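Local atomic coordinates of putative dehydratase (Mesorhizobium loti, PDB entry 2POZ), a protein that is of unproven function but belongs to the mandelate racemase/muconate lactonizing enzyme group of the enolase superfamily and probably acts as a lyase, perhaps a dehydratase. Residues A[10-23]-A[35-49]. Numbering follows the deposited sequence.
Sequences IYLLKSGRLHPVLV and GEAGIAYGVGGTAAA
Val21, His19 and Ala40 each bury more surface here than any other residue. Val21 lies in the strand beside 35-37 and turns its side chain onto helix 45-49: with CG1 anti to its backbone N (chi1 179°), that methyl lies against the backbone of Ala49, while CG2 reaches Gly45 O at 3.5 Å. Its beta-branched side chain suits a strand and sets two methyls against the helix, where Ala48 and Ala49 are small enough for close approach; a side-chain carbon on Gly45 would run into the imidazole at His19 ND1. His19 N donates an almost straight bond to Ala40 O (2.8 Å), and the same oxygen sits 3.3 Å above the centre of the ring. NE2 donates to Gly42 O (3.1 Å) in the ring plane, though the bond is bent (148°), tying the loop after Ala40 to His19. The lone methyl of Ala40 fits against the Pro20 backbone, CB 3.9 Å from Pro20 CA. A water accepts from Val21 N and donates to Glu36 OE2 and Ala37 O; Ser311 OG and Ile314 N hold Glu36 OE1. In the antiparallel sheet of the enolase-type N-terminal domain, ordered 33-37, 21-27, 5-12, 379-383, helix 45-59 packs on the Val21 face and helix 87-108 touches Ala37.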
ATOM      1  N   ILE A  10     -38.358  -7.452 -30.186  1.00 12.39           N
ATOM      2  CA  ILE A  10     -37.885  -8.034 -28.940  1.00 11.94           C
ATOM      3  C   ILE A  10     -38.725  -9.259 -28.608  1.00 13.29           C
ATOM      4  O   ILE A  10     -39.953  -9.188 -28.564  1.00 11.95           O
ATOM      5  CB  ILE A  10     -37.992  -7.016 -27.798  1.00 12.29           C
ATOM      6  CG1 ILE A  10     -37.185  -5.766 -28.160  1.00 14.58           C
ATOM      7  CG2 ILE A  10     -37.467  -7.626 -26.501  1.00 12.71           C
ATOM      8  CD1 ILE A  10     -37.643  -4.523 -27.456  1.00 16.67           C
ATOM      9  N   TYR A  11     -38.045 -10.373 -28.365  1.00 12.83           N
ATOM     10  CA  TYR A  11     -38.700 -11.640 -28.070  1.00 12.36           C
ATOM     11  C   TYR A  11     -38.347 -12.126 -26.670  1.00 13.61           C
ATOM     12  O   TYR A  11     -37.177 -12.129 -26.290  1.00 14.32           O
ATOM     13  CB  TYR A  11     -38.249 -12.687 -29.098  1.00 13.78           C
ATOM     14  CG  TYR A  11     -38.450 -12.259 -30.539  1.00 14.31           C
ATOM     15  CD1 TYR A  11     -39.608 -12.604 -31.235  1.00 14.12           C
ATOM     16  CD2 TYR A  11     -37.496 -11.473 -31.197  1.00 15.49           C
ATOM     17  CE1 TYR A  11     -39.818 -12.178 -32.555  1.00 13.03           C
ATOM     18  CE2 TYR A  11     -37.695 -11.040 -32.521  1.00 15.43           C
ATOM     19  CZ  TYR A  11     -38.860 -11.399 -33.188  1.00 16.36           C
ATOM     20  OH  TYR A  11     -39.072 -10.973 -34.480  1.00 16.25           O
ATOM     21  N   LEU A  12     -39.364 -12.517 -25.906  1.00 12.82           N
ATOM     22  CA  LEU A  12     -39.173 -13.042 -24.560  1.00 13.27           C
ATOM     23  C   LEU A  12     -39.683 -14.478 -24.623  1.00 13.54           C
ATOM     24  O   LEU A  12     -40.869 -14.736 -24.478  1.00 13.30           O
ATOM     25  CB  LEU A  12     -39.972 -12.227 -23.540  1.00 14.30           C
ATOM     26  CG  LEU A  12     -39.962 -12.695 -22.082  1.00 16.56           C
ATOM     27  CD1 LEU A  12     -38.541 -12.926 -21.592  1.00 14.53           C
ATOM     28  CD2 LEU A  12     -40.664 -11.651 -21.223  1.00 14.66           C
ATOM     29  N   LEU A  13     -38.774 -15.410 -24.857  1.00 13.12           N
ATOM     30  CA  LEU A  13     -39.147 -16.808 -24.981  1.00 14.13           C
ATOM     31  C   LEU A  13     -39.406 -17.572 -23.699  1.00 15.20           C
ATOM     32  O   LEU A  13     -38.994 -17.182 -22.607  1.00 15.67           O
ATOM     33  CB  LEU A  13     -38.076 -17.580 -25.753  1.00 12.37           C
ATOM     34  CG  LEU A  13     -38.004 -17.524 -27.281  1.00 15.09           C
ATOM     35  CD1 LEU A  13     -37.718 -16.114 -27.742  1.00 14.48           C
ATOM     36  CD2 LEU A  13     -36.915 -18.475 -27.758  1.00 14.24           C
ATOM     37  N   LYS A  14     -40.122 -18.675 -23.872  1.00 16.76           N
ATOM     38  CA  LYS A  14     -40.392 -19.621 -22.806  1.00 17.23           C
ATOM     39  C   LYS A  14     -39.762 -20.821 -23.478  1.00 16.09           C
ATOM     40  O   LYS A  14     -40.314 -21.360 -24.434  1.00 17.05           O
ATOM     41  CB  LYS A  14     -41.890 -19.865 -22.602  1.00 20.95           C
ATOM     42  CG  LYS A  14     -42.172 -20.871 -21.479  1.00 25.57           C
ATOM     43  CD  LYS A  14     -43.658 -21.152 -21.284  1.00 28.20           C
ATOM     44  CE  LYS A  14     -44.190 -22.109 -22.338  1.00 31.02           C
ATOM     45  NZ  LYS A  14     -45.569 -22.578 -22.010  1.00 29.60           N
ATOM     46  N   SER A  15     -38.579 -21.211 -23.026  1.00 16.23           N
ATOM     47  CA  SER A  15     -37.891 -22.340 -23.636  1.00 15.13           C
ATOM     48  C   SER A  15     -37.403 -23.277 -22.546  1.00 17.40           C
ATOM     49  O   SER A  15     -36.270 -23.161 -22.071  1.00 15.48           O
ATOM     50  CB  SER A  15     -36.708 -21.837 -24.465  1.00 14.08           C
ATOM     51  OG  SER A  15     -36.090 -22.892 -25.177  1.00 11.79           O
ATOM     52  N   GLY A  16     -38.268 -24.209 -22.149  1.00 17.39           N
ATOM     53  CA  GLY A  16     -37.898 -25.136 -21.099  1.00 16.53           C
ATOM     54  C   GLY A  16     -37.751 -24.363 -19.804  1.00 16.96           C
ATOM     55  O   GLY A  16     -38.599 -23.538 -19.472  1.00 16.38           O
ATOM     56  N   ARG A  17     -36.664 -24.607 -19.079  1.00 16.46           N
ATOM     57  CA  ARG A  17     -36.427 -23.929 -17.809  1.00 15.20           C
ATOM     58  C   ARG A  17     -35.883 -22.508 -17.983  1.00 15.82           C
ATOM     59  O   ARG A  17     -35.741 -21.786 -17.004  1.00 14.24           O
ATOM     60  CB  ARG A  17     -35.442 -24.739 -16.957  1.00 16.83           C
ATOM     61  CG  ARG A  17     -33.984 -24.681 -17.436  1.00 15.94           C
ATOM     62  CD  ARG A  17     -33.137 -25.757 -16.749  1.00 19.57           C
ATOM     63  NE  ARG A  17     -33.396 -27.083 -17.317  1.00 18.03           N
ATOM     64  CZ  ARG A  17     -33.103 -28.235 -16.719  1.00 19.38           C
ATOM     65  NH1 ARG A  17     -32.541 -28.247 -15.515  1.00 16.18           N
ATOM     66  NH2 ARG A  17     -33.356 -29.382 -17.339  1.00 18.23           N
ATOM     67  N   LEU A  18     -35.589 -22.108 -19.217  1.00 12.97           N
ATOM     68  CA  LEU A  18     -35.042 -20.771 -19.469  1.00 15.50           C
ATOM     69  C   LEU A  18     -36.036 -19.813 -20.125  1.00 16.36           C
ATOM     70  O   LEU A  18     -37.058 -20.232 -20.676  1.00 16.00           O
ATOM     71  CB  LEU A  18     -33.809 -20.860 -20.378  1.00 11.94           C
ATOM     72  CG  LEU A  18     -32.646 -21.774 -19.985  1.00 15.48           C
ATOM     73  CD1 LEU A  18     -31.582 -21.736 -21.084  1.00 14.23           C
ATOM     74  CD2 LEU A  18     -32.056 -21.327 -18.648  1.00 13.93           C
ATOM     75  N   HIS A  19     -35.720 -18.524 -20.056  1.00 14.68           N
ATOM     76  CA  HIS A  19     -36.529 -17.492 -20.686  1.00 14.93           C
ATOM     77  C   HIS A  19     -35.592 -16.575 -21.473  1.00 14.55           C
ATOM     78  O   HIS A  19     -35.335 -15.437 -21.083  1.00 14.87           O
ATOM     79  CB  HIS A  19     -37.359 -16.700 -19.657  1.00 14.35           C
ATOM     80  CG  HIS A  19     -36.612 -16.313 -18.417  1.00 16.09           C
ATOM     81  ND1 HIS A  19     -35.598 -15.378 -18.414  1.00 15.62           N
ATOM     82  CD2 HIS A  19     -36.769 -16.699 -17.128  1.00 15.65           C
ATOM     83  CE1 HIS A  19     -35.166 -15.202 -17.178  1.00 15.54           C
ATOM     84  NE2 HIS A  19     -35.861 -15.992 -16.377  1.00 17.24           N
ATOM     85  N   PRO A  20     -35.053 -17.084 -22.596  1.00 14.30           N
ATOM     86  CA  PRO A  20     -34.139 -16.340 -23.467  1.00 12.70           C
ATOM     87  C   PRO A  20     -34.802 -15.054 -23.939  1.00 13.84           C
ATOM     88  O   PRO A  20     -36.001 -15.033 -24.241  1.00 13.58           O
ATOM     89  CB  PRO A  20     -33.905 -17.296 -24.627  1.00 12.91           C
ATOM     90  CG  PRO A  20     -34.086 -18.645 -24.003  1.00 15.20           C
ATOM     91  CD  PRO A  20     -35.297 -18.432 -23.134  1.00 13.53           C
ATOM     92  N   VAL A  21     -34.019 -13.986 -23.997  1.00 12.42           N
ATOM     93  CA  VAL A  21     -34.510 -12.688 -24.439  1.00 11.51           C
ATOM     94  C   VAL A  21     -33.709 -12.385 -25.693  1.00 12.86           C
ATOM     95  O   VAL A  21     -32.481 -12.301 -25.642  1.00 13.22           O
ATOM     96  CB  VAL A  21     -34.265 -11.608 -23.361  1.00 13.33           C
ATOM     97  CG1 VAL A  21     -34.771 -10.250 -23.839  1.00 10.93           C
ATOM     98  CG2 VAL A  21     -34.981 -12.009 -22.059  1.00 14.27           C
ATOM     99  N   LEU A  22     -34.400 -12.250 -26.821  1.00 10.08           N
ATOM    100  CA  LEU A  22     -33.726 -11.999 -28.083  1.00 10.98           C
ATOM    101  C   LEU A  22     -34.145 -10.692 -28.723  1.00 10.56           C
ATOM    102  O   LEU A  22     -35.209 -10.156 -28.429  1.00  9.91           O
ATOM    103  CB  LEU A  22     -34.021 -13.122 -29.081  1.00 12.69           C
ATOM    104  CG  LEU A  22     -34.079 -14.577 -28.628  1.00 15.99           C
ATOM    105  CD1 LEU A  22     -34.450 -15.430 -29.846  1.00 16.93           C
ATOM    106  CD2 LEU A  22     -32.762 -15.023 -28.030  1.00 14.90           C
ATOM    107  N   VAL A  23     -33.290 -10.192 -29.609  1.00 11.32           N
ATOM    108  CA  VAL A  23     -33.573  -8.971 -30.334  1.00 10.40           C
ATOM    109  C   VAL A  23     -33.244  -9.221 -31.804  1.00 11.67           C
ATOM    110  O   VAL A  23     -32.315  -9.960 -32.127  1.00  9.25           O
ATOM    111  CB  VAL A  23     -32.733  -7.773 -29.811  1.00 11.43           C
ATOM    112  CG1 VAL A  23     -31.249  -7.987 -30.102  1.00  8.83           C
ATOM    113  CG2 VAL A  23     -33.210  -6.479 -30.470  1.00 13.51           C
ATOM    114  N   GLY A  35     -29.507 -10.778 -31.900  1.00 12.38           N
ATOM    115  CA  GLY A  35     -28.707 -10.711 -30.688  1.00 12.53           C
ATOM    116  C   GLY A  35     -29.457 -11.307 -29.505  1.00 12.21           C
ATOM    117  O   GLY A  35     -30.675 -11.467 -29.565  1.00 11.41           O
ATOM    118  N   GLU A  36     -28.735 -11.641 -28.439  1.00 11.23           N
ATOM    119  CA  GLU A  36     -29.352 -12.219 -27.246  1.00 12.12           C
ATOM    120  C   GLU A  36     -28.807 -11.613 -25.952  1.00 11.76           C
ATOM    121  O   GLU A  36     -27.601 -11.440 -25.793  1.00 13.07           O
ATOM    122  CB  GLU A  36     -29.145 -13.739 -27.227  1.00 12.61           C
ATOM    123  CG  GLU A  36     -29.905 -14.470 -26.110  1.00 16.02           C
ATOM    124  CD  GLU A  36     -29.895 -15.992 -26.273  1.00 17.77           C
ATOM    125  OE1 GLU A  36     -29.678 -16.473 -27.399  1.00 17.98           O
ATOM    126  OE2 GLU A  36     -30.122 -16.713 -25.276  1.00 21.67           O
ATOM    127  N   ALA A  37     -29.706 -11.284 -25.033  1.00 12.02           N
ATOM    128  CA  ALA A  37     -29.320 -10.726 -23.746  1.00 12.95           C
ATOM    129  C   ALA A  37     -29.110 -11.918 -22.813  1.00 14.01           C
ATOM    130  O   ALA A  37     -29.944 -12.820 -22.752  1.00 15.56           O
ATOM    131  CB  ALA A  37     -30.424  -9.813 -23.219  1.00 11.08           C
ATOM    132  N   GLY A  38     -27.994 -11.925 -22.091  1.00 14.48           N
ATOM    133  CA  GLY A  38     -27.690 -13.042 -21.207  1.00 12.16           C
ATOM    134  C   GLY A  38     -28.529 -13.193 -19.950  1.00 12.26           C
ATOM    135  O   GLY A  38     -28.023 -13.661 -18.931  1.00 13.33           O
ATOM    136  N   ILE A  39     -29.801 -12.807 -19.998  1.00 11.59           N
ATOM    137  CA  ILE A  39     -30.662 -12.941 -18.825  1.00 11.41           C
ATOM    138  C   ILE A  39     -31.724 -14.027 -19.077  1.00 10.55           C
ATOM    139  O   ILE A  39     -32.918 -13.796 -18.909  1.00 12.01           O
ATOM    140  CB  ILE A  39     -31.365 -11.608 -18.489  1.00 10.42           C
ATOM    141  CG1 ILE A  39     -30.356 -10.447 -18.526  1.00 12.08           C
ATOM    142  CG2 ILE A  39     -32.014 -11.700 -17.106  1.00  9.33           C
ATOM    143  CD1 ILE A  39     -29.295 -10.470 -17.418  1.00  6.59           C
ATOM    144  N   ALA A  40     -31.271 -15.210 -19.478  1.00  9.84           N
ATOM    145  CA  ALA A  40     -32.163 -16.334 -19.765  1.00 10.90           C
ATOM    146  C   ALA A  40     -32.559 -17.100 -18.498  1.00 12.81           C
ATOM    147  O   ALA A  40     -33.438 -17.961 -18.531  1.00 13.05           O
ATOM    148  CB  ALA A  40     -31.492 -17.280 -20.756  1.00  8.79           C
ATOM    149  N   TYR A  41     -31.910 -16.787 -17.383  1.00 12.86           N
ATOM    150  CA  TYR A  41     -32.213 -17.451 -16.118  1.00 14.67           C
ATOM    151  C   TYR A  41     -32.177 -16.433 -14.990  1.00 14.51           C
ATOM    152  O   TYR A  41     -31.842 -15.266 -15.202  1.00 13.93           O
ATOM    153  CB  TYR A  41     -31.211 -18.583 -15.857  1.00 16.35           C
ATOM    154  CG  TYR A  41     -29.777 -18.131 -15.930  1.00 17.29           C
ATOM    155  CD1 TYR A  41     -29.099 -17.707 -14.788  1.00 17.19           C
ATOM    156  CD2 TYR A  41     -29.118 -18.049 -17.157  1.00 18.14           C
ATOM    157  CE1 TYR A  41     -27.800 -17.204 -14.864  1.00 18.38           C
ATOM    158  CE2 TYR A  41     -27.822 -17.549 -17.247  1.00 18.48           C
ATOM    159  CZ  TYR A  41     -27.172 -17.128 -16.095  1.00 17.70           C
ATOM    160  OH  TYR A  41     -25.904 -16.631 -16.171  1.00 18.15           O
ATOM    161  N   GLY A  42     -32.526 -16.873 -13.789  1.00 12.69           N
ATOM    162  CA  GLY A  42     -32.553 -15.955 -12.670  1.00 14.11           C
ATOM    163  C   GLY A  42     -33.802 -15.103 -12.788  1.00 14.61           C
ATOM    164  O   GLY A  42     -34.691 -15.403 -13.586  1.00 14.60           O
ATOM    165  N   VAL A  43     -33.872 -14.033 -12.010  1.00 13.93           N
ATOM    166  CA  VAL A  43     -35.036 -13.161 -12.035  1.00 14.39           C
ATOM    167  C   VAL A  43     -34.754 -11.824 -12.718  1.00 14.49           C
ATOM    168  O   VAL A  43     -33.940 -11.033 -12.238  1.00 12.01           O
ATOM    169  CB  VAL A  43     -35.538 -12.910 -10.598  1.00 14.64           C
ATOM    170  CG1 VAL A  43     -36.790 -12.045 -10.618  1.00 16.59           C
ATOM    171  CG2 VAL A  43     -35.818 -14.241  -9.919  1.00 14.37           C
ATOM    172  N   GLY A  44     -35.431 -11.575 -13.838  1.00 13.30           N
ATOM    173  CA  GLY A  44     -35.231 -10.328 -14.566  1.00 12.92           C
ATOM    174  C   GLY A  44     -35.377 -10.434 -16.084  1.00 12.99           C
ATOM    175  O   GLY A  44     -34.986  -9.524 -16.819  1.00 11.82           O
ATOM    176  N   GLY A  45     -35.926 -11.543 -16.565  1.00 11.74           N
ATOM    177  CA  GLY A  45     -36.100 -11.709 -18.003  1.00 10.70           C
ATOM    178  C   GLY A  45     -36.948 -10.598 -18.598  1.00 12.20           C
ATOM    179  O   GLY A  45     -36.627 -10.060 -19.665  1.00 13.46           O
ATOM    180  N   THR A  46     -38.031 -10.246 -17.909  1.00 10.02           N
ATOM    181  CA  THR A  46     -38.917  -9.188 -18.377  1.00 11.46           C
ATOM    182  C   THR A  46     -38.208  -7.843 -18.290  1.00 11.49           C
ATOM    183  O   THR A  46     -38.459  -6.947 -19.100  1.00 13.17           O
ATOM    184  CB  THR A  46     -40.208  -9.117 -17.543  1.00 11.74           C
ATOM    185  OG1 THR A  46     -40.743 -10.439 -17.378  1.00 11.35           O
ATOM    186  CG2 THR A  46     -41.250  -8.244 -18.260  1.00 10.80           C
ATOM    187  N   ALA A  47     -37.326  -7.702 -17.306  1.00  9.44           N
ATOM    188  CA  ALA A  47     -36.572  -6.466 -17.152  1.00  8.88           C
ATOM    189  C   ALA A  47     -35.648  -6.308 -18.360  1.00  9.50           C
ATOM    190  O   ALA A  47     -35.524  -5.215 -18.929  1.00 10.56           O
ATOM    191  CB  ALA A  47     -35.759  -6.499 -15.851  1.00  4.67           C
ATOM    192  N   ALA A  48     -35.012  -7.405 -18.758  1.00  9.53           N
ATOM    193  CA  ALA A  48     -34.116  -7.383 -19.909  1.00 10.51           C
ATOM    194  C   ALA A  48     -34.903  -7.027 -21.178  1.00 11.47           C
ATOM    195  O   ALA A  48     -34.453  -6.224 -21.998  1.00 10.40           O
ATOM    196  CB  ALA A  48     -33.436  -8.727 -20.067  1.00  9.97           C
ATOM    197  N   ALA A  49     -36.078  -7.628 -21.340  1.00  9.79           N
ATOM    198  CA  ALA A  49     -36.915  -7.330 -22.505  1.00 10.40           C
ATOM    199  C   ALA A  49     -37.286  -5.843 -22.503  1.00  9.03           C
ATOM    200  O   ALA A  49     -37.239  -5.180 -23.537  1.00 10.98           O
ATOM    201  CB  ALA A  49     -38.187  -8.184 -22.475  1.00 10.58           C
TER
HETATM  202  O   HOH W   1     -31.179 -15.034 -23.285  1.00 17.36           O